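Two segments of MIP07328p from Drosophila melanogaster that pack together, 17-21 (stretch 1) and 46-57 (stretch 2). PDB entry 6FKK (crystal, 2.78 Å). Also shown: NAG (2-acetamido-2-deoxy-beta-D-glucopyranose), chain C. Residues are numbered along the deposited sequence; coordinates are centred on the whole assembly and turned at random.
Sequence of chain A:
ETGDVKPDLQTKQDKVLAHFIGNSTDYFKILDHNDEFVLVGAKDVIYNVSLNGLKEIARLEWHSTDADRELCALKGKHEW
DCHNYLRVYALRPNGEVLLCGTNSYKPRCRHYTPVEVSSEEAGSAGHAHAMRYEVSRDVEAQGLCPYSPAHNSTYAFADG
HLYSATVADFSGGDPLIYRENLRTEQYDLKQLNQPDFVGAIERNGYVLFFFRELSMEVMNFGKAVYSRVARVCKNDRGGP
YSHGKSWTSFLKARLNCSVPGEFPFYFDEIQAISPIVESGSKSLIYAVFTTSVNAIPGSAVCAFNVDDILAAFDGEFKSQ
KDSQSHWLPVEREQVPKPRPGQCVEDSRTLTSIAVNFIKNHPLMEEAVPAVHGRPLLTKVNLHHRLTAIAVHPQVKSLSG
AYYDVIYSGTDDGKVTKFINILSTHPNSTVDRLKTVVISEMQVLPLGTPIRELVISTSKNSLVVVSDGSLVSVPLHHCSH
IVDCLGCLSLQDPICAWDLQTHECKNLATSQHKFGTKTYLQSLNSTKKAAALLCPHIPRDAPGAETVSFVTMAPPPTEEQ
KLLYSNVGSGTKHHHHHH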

ATOM      1  N   LEU A  17      -7.872  20.815   9.804  1.00 92.22           N
ATOM      2  CA  LEU A  17      -8.284  20.738  11.200  1.00 82.02           C
ATOM      3  C   LEU A  17      -7.097  20.849  12.153  1.00 90.25           C
ATOM      4  O   LEU A  17      -7.114  21.665  13.079  1.00 95.22           O
ATOM      5  CB  LEU A  17      -9.049  19.435  11.453  1.00 71.27           C
ATOM      6  CG  LEU A  17     -10.331  19.225  10.643  1.00 82.78           C
ATOM      7  CD1 LEU A  17     -11.041  17.947  11.072  1.00 84.24           C
ATOM      8  CD2 LEU A  17     -11.256  20.428  10.769  1.00 90.89           C
ATOM      9  N   ALA A  18      -6.063  20.038  11.940  1.00 87.35           N
ATOM     10  CA  ALA A  18      -4.886  20.063  12.795  1.00 83.43           C
ATOM     11  C   ALA A  18      -3.656  19.764  11.952  1.00 91.87           C
ATOM     12  O   ALA A  18      -3.754  19.235  10.843  1.00101.36           O
ATOM     13  CB  ALA A  18      -5.009  19.063  13.951  1.00 68.39           C
ATOM     14  N   HIS A  19      -2.490  20.108  12.494  1.00 85.21           N
ATOM     15  CA  HIS A  19      -1.235  19.898  11.788  1.00 86.95           C
ATOM     16  C   HIS A  19      -0.140  19.560  12.789  1.00 96.26           C
ATOM     17  O   HIS A  19      -0.087  20.133  13.881  1.00 97.75           O
ATOM     18  CB  HIS A  19      -0.847  21.133  10.965  1.00 90.37           C
ATOM     19  CG  HIS A  19      -0.681  22.376  11.782  1.00117.97           C
ATOM     20  ND1 HIS A  19       0.538  22.787  12.272  1.00127.22           N
ATOM     21  CD2 HIS A  19      -1.585  23.293  12.202  1.00127.70           C
ATOM     22  CE1 HIS A  19       0.382  23.907  12.954  1.00132.79           C
ATOM     23  NE2 HIS A  19      -0.897  24.236  12.927  1.00130.28           N
ATOM     24  N   PHE A  20       0.722  18.618  12.410  1.00 95.37           N
ATOM     25  CA  PHE A  20       1.888  18.220  13.192  1.00 80.98           C
ATOM     26  C   PHE A  20       3.112  18.422  12.308  1.00 84.14           C
ATOM     27  O   PHE A  20       3.325  17.663  11.357  1.00 88.67           O
ATOM     28  CB  PHE A  20       1.767  16.767  13.656  1.00 75.89           C
ATOM     29  CG  PHE A  20       2.953  16.273  14.437  1.00 80.97           C
ATOM     30  CD1 PHE A  20       3.013  16.443  15.810  1.00 85.45           C
ATOM     31  CD2 PHE A  20       4.000  15.626  13.801  1.00 85.82           C
ATOM     32  CE1 PHE A  20       4.100  15.985  16.532  1.00 91.94           C
ATOM     33  CE2 PHE A  20       5.090  15.168  14.517  1.00 82.02           C
ATOM     34  CZ  PHE A  20       5.139  15.347  15.885  1.00 86.32           C
ATOM     35  N   ILE A  21       3.913  19.438  12.616  1.00 84.25           N
ATOM     36  CA  ILE A  21       4.947  19.930  11.712  1.00 89.95           C
ATOM     37  C   ILE A  21       6.321  19.574  12.261  1.00101.51           C
ATOM     38  O   ILE A  21       6.614  19.820  13.436  1.00102.26           O
ATOM     39  CB  ILE A  21       4.827  21.449  11.498  1.00 95.24           C
ATOM     40  CG1 ILE A  21       3.419  21.817  11.035  1.00 84.58           C
ATOM     41  CG2 ILE A  21       5.860  21.929  10.493  1.00 98.05           C
ATOM     42  CD1 ILE A  21       3.029  21.207   9.709  1.00 76.20           C
ATOM     43  N   ILE A  46      11.008   8.687  17.073  1.00 89.84           N
ATOM     44  CA  ILE A  46       9.714   8.103  16.740  1.00 89.72           C
ATOM     45  C   ILE A  46       8.675   8.739  17.657  1.00 97.41           C
ATOM     46  O   ILE A  46       8.908   8.880  18.864  1.00102.33           O
ATOM     47  CB  ILE A  46       9.720   6.569  16.868  1.00 74.40           C
ATOM     48  CG1 ILE A  46       8.335   5.997  16.561  1.00 80.55           C
ATOM     49  CG2 ILE A  46      10.189   6.140  18.248  1.00 71.41           C
ATOM     50  CD1 ILE A  46       8.264   4.488  16.652  1.00 92.61           C
ATOM     51  N   TYR A  47       7.543   9.141  17.082  1.00 92.43           N
ATOM     52  CA  TYR A  47       6.540   9.932  17.782  1.00 81.28           C
ATOM     53  C   TYR A  47       5.257   9.134  17.981  1.00 91.28           C
ATOM     54  O   TYR A  47       4.794   8.444  17.067  1.00 96.46           O
ATOM     55  CB  TYR A  47       6.215  11.217  17.011  1.00 74.45           C
ATOM     56  CG  TYR A  47       7.405  12.107  16.724  1.00 75.97           C
ATOM     57  CD1 TYR A  47       8.159  11.943  15.569  1.00 72.47           C
ATOM     58  CD2 TYR A  47       7.767  13.122  17.601  1.00 82.15           C
ATOM     59  CE1 TYR A  47       9.244  12.757  15.299  1.00 74.04           C
ATOM     60  CE2 TYR A  47       8.850  13.942  17.339  1.00 91.86           C
ATOM     61  CZ  TYR A  47       9.584  13.754  16.186  1.00 85.76           C
ATOM     62  OH  TYR A  47      10.663  14.565  15.920  1.00 97.26           O
ATOM     63  N   ASN A  48       4.688   9.240  19.183  1.00 99.38           N
ATOM     64  CA  ASN A  48       3.351   8.735  19.486  1.00 99.09           C
ATOM     65  C   ASN A  48       2.413   9.940  19.463  1.00108.45           C
ATOM     66  O   ASN A  48       2.494  10.815  20.333  1.00110.98           O
ATOM     67  CB  ASN A  48       3.327   8.019  20.839  1.00101.72           C
ATOM     68  CG  ASN A  48       2.037   7.232  21.078  1.00104.39           C
ATOM     69  OD1 ASN A  48       1.153   7.201  20.224  1.00101.57           O
ATOM     70  ND2 ASN A  48       1.932   6.586  22.242  1.00112.14           N
ATOM     71  N   VAL A  49       1.539   9.999  18.460  1.00104.50           N
ATOM     72  CA  VAL A  49       0.742  11.187  18.178  1.00 98.17           C
ATOM     73  C   VAL A  49      -0.734  10.837  18.294  1.00103.11           C
ATOM     74  O   VAL A  49      -1.202   9.884  17.660  1.00 94.90           O
ATOM     75  CB  VAL A  49       1.052  11.755  16.781  1.00 79.78           C
ATOM     76  CG1 VAL A  49       0.225  13.002  16.518  1.00 77.76           C
ATOM     77  CG2 VAL A  49       2.539  12.045  16.645  1.00 79.27           C
ATOM     78  N   SER A  50      -1.462  11.611  19.095  1.00103.30           N
ATOM     79  CA  SER A  50      -2.904  11.438  19.194  1.00 95.22           C
ATOM     80  C   SER A  50      -3.589  12.024  17.964  1.00 95.81           C
ATOM     81  O   SER A  50      -3.151  13.039  17.417  1.00 99.30           O
ATOM     82  CB  SER A  50      -3.427  12.109  20.464  1.00 91.59           C
ATOM     83  OG  SER A  50      -4.842  12.066  20.514  1.00 98.85           O
ATOM     84  N   LEU A  51      -4.669  11.378  17.526  1.00 97.26           N
ATOM     85  CA  LEU A  51      -5.316  11.740  16.272  1.00 98.60           C
ATOM     86  C   LEU A  51      -6.401  12.799  16.419  1.00106.78           C
ATOM     87  O   LEU A  51      -6.845  13.345  15.402  1.00107.19           O
ATOM     88  CB  LEU A  51      -5.920  10.499  15.605  1.00 84.32           C
ATOM     89  CG  LEU A  51      -4.926   9.580  14.893  1.00 84.98           C
ATOM     90  CD1 LEU A  51      -5.651   8.482  14.130  1.00 69.76           C
ATOM     91  CD2 LEU A  51      -4.040  10.387  13.960  1.00 96.12           C
ATOM     92  N   ASN A  52      -6.840  13.109  17.639  1.00110.43           N
ATOM     93  CA  ASN A  52      -7.924  14.074  17.794  1.00127.87           C
ATOM     94  C   ASN A  52      -7.456  15.492  17.484  1.00133.31           C
ATOM     95  O   ASN A  52      -8.193  16.273  16.871  1.00141.98           O
ATOM     96  CB  ASN A  52      -8.511  13.986  19.203  1.00133.66           C
ATOM     97  CG  ASN A  52      -7.497  14.304  20.282  1.00137.11           C
ATOM     98  OD1 ASN A  52      -6.289  14.262  20.049  1.00139.43           O
ATOM     99  ND2 ASN A  52      -7.985  14.617  21.477  1.00137.76           N
ATOM    100  N   GLY A  53      -6.236  15.839  17.886  1.00121.81           N
ATOM    101  CA  GLY A  53      -5.716  17.169  17.630  1.00111.84           C
ATOM    102  C   GLY A  53      -4.317  17.170  17.050  1.00100.83           C
ATOM    103  O   GLY A  53      -3.661  18.217  17.002  1.00 92.32           O
ATOM    104  N   LEU A  54      -3.858  16.002  16.596  1.00 97.98           N
ATOM    105  CA  LEU A  54      -2.495  15.823  16.089  1.00 93.07           C
ATOM    106  C   LEU A  54      -1.467  16.336  17.093  1.00 97.94           C
ATOM    107  O   LEU A  54      -0.466  16.959  16.732  1.00100.88           O
ATOM    108  CB  LEU A  54      -2.313  16.493  14.726  1.00 80.24           C
ATOM    109  CG  LEU A  54      -2.973  15.798  13.534  1.00 76.64           C
ATOM    110  CD1 LEU A  54      -2.526  16.434  12.227  1.00 76.85           C
ATOM    111  CD2 LEU A  54      -2.666  14.308  13.539  1.00 69.84           C
ATOM    112  N   LYS A  55      -1.722  16.074  18.370  1.00 96.48           N
ATOM    113  CA  LYS A  55      -0.846  16.505  19.446  1.00106.73           C
ATOM    114  C   LYS A  55       0.007  15.338  19.922  1.00109.37           C
ATOM    115  O   LYS A  55      -0.464  14.199  20.004  1.00104.07           O
ATOM    116  CB  LYS A  55      -1.650  17.087  20.611  1.00111.59           C
ATOM    117  CG  LYS A  55      -2.291  18.428  20.293  1.00120.50           C
ATOM    118  CD  LYS A  55      -1.261  19.395  19.723  1.00117.21           C
ATOM    119  CE  LYS A  55      -1.909  20.676  19.223  1.00 99.91           C
ATOM    120  NZ  LYS A  55      -2.549  21.445  20.323  1.00 96.78           N
ATOM    121  N   GLU A  56       1.265  15.634  20.233  1.00106.97           N
ATOM    122  CA  GLU A  56       2.229  14.608  20.599  1.00106.02           C
ATOM    123  C   GLU A  56       1.976  14.117  22.019  1.00118.53           C
ATOM    124  O   GLU A  56       1.761  14.917  22.936  1.00114.65           O
ATOM    125  CB  GLU A  56       3.644  15.166  20.470  1.00 95.44           C
ATOM    126  CG  GLU A  56       4.738  14.229  20.922  1.00110.03           C
ATOM    127  CD  GLU A  56       6.103  14.867  20.813  1.00131.40           C
ATOM    128  OE1 GLU A  56       6.217  15.917  20.145  1.00134.69           O
ATOM    129  OE2 GLU A  56       7.060  14.327  21.400  1.00141.25           O
ATOM    130  N   ILE A  57       2.008  12.799  22.201  1.00121.20           N
ATOM    131  CA  ILE A  57       1.773  12.169  23.494  1.00122.15           C
ATOM    132  C   ILE A  57       3.062  11.599  24.079  1.00126.04           C
ATOM    133  O   ILE A  57       3.431  11.914  25.210  1.00132.09           O
ATOM    134  CB  ILE A  57       0.680  11.082  23.390  1.00116.98           C
ATOM    135  CG1 ILE A  57      -0.663  11.714  23.019  1.00116.44           C
ATOM    136  CG2 ILE A  57       0.568  10.307  24.695  1.00121.32           C
ATOM    137  CD1 ILE A  57      -1.153  12.740  24.024  1.00122.25           C
TER
HETATM  138  C1  NAG C   1       0.759   5.806  22.558  1.00114.04           C
HETATM  139  C2  NAG C   1       1.078   4.469  23.211  1.00114.82           C
HETATM  140  C3  NAG C   1      -0.209   3.693  23.465  1.00119.96           C
HETATM  141  C4  NAG C   1      -1.117   4.511  24.378  1.00137.29           C
HETATM  142  C5  NAG C   1      -1.321   5.951  23.892  1.00134.36           C
HETATM  143  C6  NAG C   1      -1.882   6.834  24.987  1.00139.98           C
HETATM  144  C7  NAG C   1       2.124   2.947  21.448  1.00100.00           C
HETATM  145  C8  NAG C   1       0.871   2.986  20.615  1.00 96.75           C
HETATM  146  N2  NAG C   1       2.135   3.654  22.598  1.00100.71           N
HETATM  147  O3  NAG C   1       0.128   2.458  24.095  1.00117.15           O
HETATM  148  O4  NAG C   1      -2.389   3.881  24.462  1.00144.99           O
HETATM  149  O5  NAG C   1      -0.096   6.582  23.456  1.00123.72           O
HETATM  150  O6  NAG C   1      -1.385   6.460  26.267  1.00135.40           O
HETATM  151  O7  NAG C   1       3.104   2.279  21.098  1.00107.45           O

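Stretch 1 is extended from Ala-18 to Ile-21. Stretch 2 runs as a strand through Ser-50, turns, and returns toward Ile-57, its two arms paired by Ser-50 N to Lys-55 O (2.9 Å) and Ile-57 N to Asn-48 O (2.8 Å). Within the turn, Ser-50 OG donates to Asn-52 OD1 at 2.7 Å. Leu-54 adopts positive phi and psi (52/40), and its CA-to-CB bond points toward stretch 1. No hydrogen bond crosses between the stretches; Ala-18 CA lies 5.7 Å from Gly-53 CA, and Phe-20 CA lies 5.8 Å from Leu-54 CA, and the contact rests on side-chain packing.

The alternation of the strand directs Ala-18 and Phe-20 toward stretch 2 and His-19 away. The small Ala-18 allows close approach: its CB lies 3.4 Å from Gly-53 O and 3.8 Å from Leu-54 CB. Phe-20, with chi1 in the t well (178°), contributes the largest covered area, 119 of the 347 Å² buried in total. Val-49 CG2 sits over one face of its ring, 4.2 Å from Phe-20 CE1, while Phe-20 CZ meets Tyr-47 CD2 at 3.8 Å. The interplanar angle of 70° and centroid separation of 5.5 Å define an edge-to-face pair, with Phe-20 presenting its edge to the tyrosine face.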